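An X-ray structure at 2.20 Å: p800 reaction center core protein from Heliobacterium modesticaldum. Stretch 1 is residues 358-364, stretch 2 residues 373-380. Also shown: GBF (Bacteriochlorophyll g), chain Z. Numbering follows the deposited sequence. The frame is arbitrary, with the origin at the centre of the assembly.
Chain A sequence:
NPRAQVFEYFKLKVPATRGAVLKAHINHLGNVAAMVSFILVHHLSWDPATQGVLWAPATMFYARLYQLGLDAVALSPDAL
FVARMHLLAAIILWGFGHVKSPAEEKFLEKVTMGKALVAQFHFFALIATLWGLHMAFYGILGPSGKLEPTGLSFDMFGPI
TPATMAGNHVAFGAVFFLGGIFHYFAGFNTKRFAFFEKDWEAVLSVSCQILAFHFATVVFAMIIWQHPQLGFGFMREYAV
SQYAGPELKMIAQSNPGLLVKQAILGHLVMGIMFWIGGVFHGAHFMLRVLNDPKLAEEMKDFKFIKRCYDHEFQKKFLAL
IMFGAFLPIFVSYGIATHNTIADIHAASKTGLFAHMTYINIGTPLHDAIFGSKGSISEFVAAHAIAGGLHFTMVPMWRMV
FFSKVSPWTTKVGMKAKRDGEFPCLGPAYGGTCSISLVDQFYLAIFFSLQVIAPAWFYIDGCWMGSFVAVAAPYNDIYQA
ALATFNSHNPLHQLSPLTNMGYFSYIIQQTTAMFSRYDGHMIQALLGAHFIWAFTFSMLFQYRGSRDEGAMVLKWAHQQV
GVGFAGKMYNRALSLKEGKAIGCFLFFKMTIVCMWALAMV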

# COMPACT_ATOMS: atom_id res chain seq x y z
N TYR A 358 -7.78 22.19 -20.63
CA TYR A 358 -7.36 22.29 -19.24
C TYR A 358 -8.41 23.05 -18.44
O TYR A 358 -8.90 24.09 -18.90
CB TYR A 358 -6.03 23.02 -19.10
CG TYR A 358 -5.11 22.42 -18.05
CD1 TYR A 358 -4.42 21.26 -18.31
CD2 TYR A 358 -4.92 23.03 -16.81
CE1 TYR A 358 -3.55 20.71 -17.38
CE2 TYR A 358 -4.04 22.49 -15.87
CZ TYR A 358 -3.37 21.33 -16.17
OH TYR A 358 -2.52 20.78 -15.26
N ILE A 359 -8.79 22.52 -17.29
CA ILE A 359 -9.72 23.23 -16.41
C ILE A 359 -8.91 24.23 -15.60
O ILE A 359 -7.99 23.86 -14.87
CB ILE A 359 -10.50 22.27 -15.51
CG1 ILE A 359 -11.36 21.35 -16.37
CG2 ILE A 359 -11.36 23.06 -14.55
CD1 ILE A 359 -11.98 20.24 -15.61
N ASN A 360 -9.27 25.49 -15.71
CA ASN A 360 -8.51 26.60 -15.16
C ASN A 360 -9.46 27.52 -14.41
O ASN A 360 -10.21 28.26 -15.03
CB ASN A 360 -7.80 27.39 -16.26
CG ASN A 360 -6.92 28.46 -15.70
OD1 ASN A 360 -6.54 28.41 -14.54
ND2 ASN A 360 -6.56 29.43 -16.53
N ILE A 361 -9.38 27.47 -13.10
CA ILE A 361 -10.21 28.25 -12.19
C ILE A 361 -9.29 28.92 -11.17
O ILE A 361 -8.40 28.26 -10.63
CB ILE A 361 -11.21 27.34 -11.44
CG1 ILE A 361 -12.07 26.53 -12.42
CG2 ILE A 361 -12.08 28.18 -10.54
CD1 ILE A 361 -13.00 25.53 -11.73
N GLY A 362 -9.56 30.18 -10.85
CA GLY A 362 -8.82 30.90 -9.83
C GLY A 362 -9.45 30.78 -8.46
O GLY A 362 -10.30 29.93 -8.20
N THR A 363 -9.02 31.68 -7.56
CA THR A 363 -9.44 31.70 -6.16
C THR A 363 -9.89 33.11 -5.77
O THR A 363 -9.32 33.75 -4.89
CB THR A 363 -8.30 31.24 -5.26
OG1 THR A 363 -7.17 32.12 -5.39
CG2 THR A 363 -7.87 29.81 -5.65
N PRO A 364 -10.96 33.62 -6.41
CA PRO A 364 -11.32 35.03 -6.20
C PRO A 364 -11.73 35.35 -4.77
O PRO A 364 -11.62 36.51 -4.36
CB PRO A 364 -12.50 35.24 -7.18
CG PRO A 364 -13.01 33.88 -7.47
CD PRO A 364 -11.80 32.99 -7.43
N LYS A 373 -3.26 35.97 -5.20
CA LYS A 373 -3.71 35.91 -6.60
C LYS A 373 -3.52 34.46 -7.09
O LYS A 373 -2.59 34.13 -7.83
CB LYS A 373 -2.96 36.92 -7.46
CG LYS A 373 -3.53 37.03 -8.84
CD LYS A 373 -3.66 38.46 -9.26
CE LYS A 373 -3.77 38.58 -10.78
NZ LYS A 373 -2.86 39.67 -11.27
N GLY A 374 -4.42 33.59 -6.67
CA GLY A 374 -4.21 32.17 -6.84
C GLY A 374 -4.57 31.64 -8.21
O GLY A 374 -5.23 32.28 -9.02
N SER A 375 -4.13 30.42 -8.47
CA SER A 375 -4.38 29.77 -9.74
C SER A 375 -5.18 28.49 -9.50
O SER A 375 -5.61 28.20 -8.37
CB SER A 375 -3.05 29.46 -10.42
OG SER A 375 -2.43 28.38 -9.72
N ILE A 376 -5.32 27.68 -10.55
CA ILE A 376 -5.98 26.38 -10.41
C ILE A 376 -5.27 25.54 -9.37
O ILE A 376 -5.90 24.68 -8.73
CB ILE A 376 -6.08 25.67 -11.79
CG1 ILE A 376 -6.80 24.32 -11.69
CG2 ILE A 376 -4.74 25.45 -12.41
CD1 ILE A 376 -8.29 24.49 -11.40
N SER A 377 -3.96 25.76 -9.17
CA SER A 377 -3.20 25.00 -8.18
C SER A 377 -3.73 25.25 -6.77
O SER A 377 -4.00 24.30 -6.03
CB SER A 377 -1.70 25.33 -8.23
OG SER A 377 -0.94 24.53 -7.33
N GLU A 378 -3.89 26.51 -6.39
CA GLU A 378 -4.52 26.85 -5.12
C GLU A 378 -6.00 26.41 -5.05
O GLU A 378 -6.45 25.90 -4.02
CB GLU A 378 -4.44 28.36 -4.86
CG GLU A 378 -3.14 28.83 -4.33
CD GLU A 378 -2.04 28.96 -5.38
OE1 GLU A 378 -2.36 29.12 -6.60
OE2 GLU A 378 -0.85 28.91 -4.96
N PHE A 379 -6.78 26.63 -6.11
CA PHE A 379 -8.19 26.22 -6.07
C PHE A 379 -8.32 24.73 -5.77
O PHE A 379 -9.01 24.34 -4.82
CB PHE A 379 -8.91 26.59 -7.37
CG PHE A 379 -10.39 26.19 -7.38
CD1 PHE A 379 -11.36 27.06 -6.92
CD2 PHE A 379 -10.79 24.95 -7.84
CE1 PHE A 379 -12.72 26.72 -6.91
CE2 PHE A 379 -12.15 24.58 -7.85
CZ PHE A 379 -13.11 25.47 -7.37
N VAL A 380 -7.61 23.88 -6.53
CA VAL A 380 -7.69 22.44 -6.30
C VAL A 380 -7.12 22.08 -4.92
O VAL A 380 -7.72 21.29 -4.17
CB VAL A 380 -6.97 21.68 -7.43
CG1 VAL A 380 -6.83 20.16 -7.11
CG2 VAL A 380 -7.68 21.90 -8.72
MG GBF Z . -15.05 26.54 -1.89
CHA GBF Z . -12.63 29.03 -1.76
CHB GBF Z . -14.05 25.30 0.97
CHC GBF Z . -17.87 24.53 -2.06
CHD GBF Z . -16.25 28.19 -4.86
NA GBF Z . -13.63 27.04 -0.66
C1A GBF Z . -12.78 28.08 -0.60
C2A GBF Z . -11.61 27.90 0.32
C3A GBF Z . -12.24 26.91 1.28
C4A GBF Z . -13.37 26.36 0.47
CMA GBF Z . -11.22 25.84 1.69
CAA GBF Z . -11.07 29.15 1.05
CBA GBF Z . -12.21 30.00 1.61
CGA GBF Z . -11.67 31.33 2.06
O1A GBF Z . -10.89 31.98 1.39
O2A GBF Z . -12.30 31.99 3.20
NB GBF Z . -15.82 25.07 -0.71
C1B GBF Z . -15.30 24.69 0.46
C2B GBF Z . -16.11 23.73 1.04
C3B GBF Z . -17.18 23.55 0.17
C4B GBF Z . -16.95 24.41 -0.91
CMB GBF Z . -15.81 23.09 2.37
CAB GBF Z . -18.36 22.66 0.28
CBB GBF Z . -18.74 21.97 1.32
NC GBF Z . -16.65 26.43 -3.14
C1C GBF Z . -17.65 25.56 -3.09
C2C GBF Z . -18.72 25.43 -4.10
C3C GBF Z . -18.15 26.57 -4.81
C4C GBF Z . -16.99 27.08 -4.28
CMC GBF Z . -18.45 24.13 -4.83
CAC GBF Z . -18.73 27.10 -6.07
CBC GBF Z . -20.01 26.54 -6.67
ND GBF Z . -14.71 28.18 -3.01
C1D GBF Z . -15.08 28.70 -4.17
C2D GBF Z . -14.28 29.90 -4.87
C3D GBF Z . -13.37 29.86 -3.81
C4D GBF Z . -13.59 28.93 -2.76
CMD GBF Z . -14.43 30.67 -6.14
CAD GBF Z . -12.10 30.54 -3.47
OBD GBF Z . -11.49 31.57 -3.92
CBD GBF Z . -11.60 30.00 -2.18
CGD GBF Z . -10.28 29.33 -2.36
O1D GBF Z . -10.10 28.40 -3.12
O2D GBF Z . -9.14 29.80 -1.63
CED GBF Z . -7.89 29.22 -1.99
C1 GBF Z . -12.05 33.37 3.42
C2 GBF Z . -12.30 33.74 4.87
C3 GBF Z . -13.51 34.09 5.33
C4 GBF Z . -14.72 34.12 4.44
C5 GBF Z . -13.67 34.44 6.78
O HOH W 1 -4.92 29.16 -12.93
O HOH W 2 -7.04 33.87 -8.49

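Stretch 1 is an extended, irregular segment that runs alongside the start of a helix in stretch 2. The CA atoms pair in antiparallel order: Ile 361 lies nearest Ile 376, Gly 362 nearest Ser 375 and Thr 363 nearest Gly 374. Yet the two backbones form no clear direct hydrogen bond. Van der Waals packing and two bridging waters join them, burying 432 Å² in all.

Tyr 358 stands at the margin of this contact, its hydroxyl hydrogen-bonded elsewhere in the structure. Ile 359 contributes mainly its backbone: its O comes within 3.4 Å of Ile 376 CG1, while the end of its own side chain leads away.

Asn 360 makes the first polar link, and it does so through water. Its OD1 accepts from water 1 (2.4 Å from OD1 to the water oxygen), and the same water accepts from Ile 376 N at 2.8 Å. The first amide groups of a helix lack carbonyl partners from a preceding turn, so a water suits this place well. An exposed amide side chain with an acceptor at its tip can then hold that water.

Ile 361 is the hydrophobic center of the walk. Its CB lies 4.1 Å from Ile 376 CD1, and its CG2 sits over one face of the Phe 379 ring, 4.0 Å from the centroid and 14° off the ring normal, a CH-pi contact. Ile 376 and Phe 379 are three residues apart, a little under one helical turn, so a branched aliphatic chain can touch both. The carbonyl of Ile 361 approaches the helix start as well. Its O is 3.1 Å from Ile 376 N, but the angle is too poor for a hydrogen bond; instead it makes a CA-H...O contact with Ile 376 CA, also at 3.1 Å.

Gly 362 brings the backbones to their closest CA spacing, 4.6 Å to Ser 375. A CB here would point away and would have room, so this contact does not itself demand glycine. Gly 362 O lies 3.3 Å from Phe 379 CD1.

Thr 363 points its side chain toward stretch 2 and uses both branches. OG1 rests 3.3 Å from Gly 374 CA, where a CB on Gly 374 would come within 2.3 Å of that oxygen; glycine therefore fits the space. The methyl CG2 packs 3.8 Å from Glu 378 CB and 3.8 Å from Phe 379 CB. Water 2 also joins the main chains, accepting from Thr 363 N at 3.1 Å and donating to Gly 374 O at 2.5 Å. The CA-to-CB bond of Pro 364 points away from stretch 2, and the residue makes no contact with it.

The helix facing this segment is well secured. Ser 375 OG caps it by accepting from Ser 377 N at 3.1 Å, while Ser 375 N donates to Glu 378 OE1 at 2.9 Å.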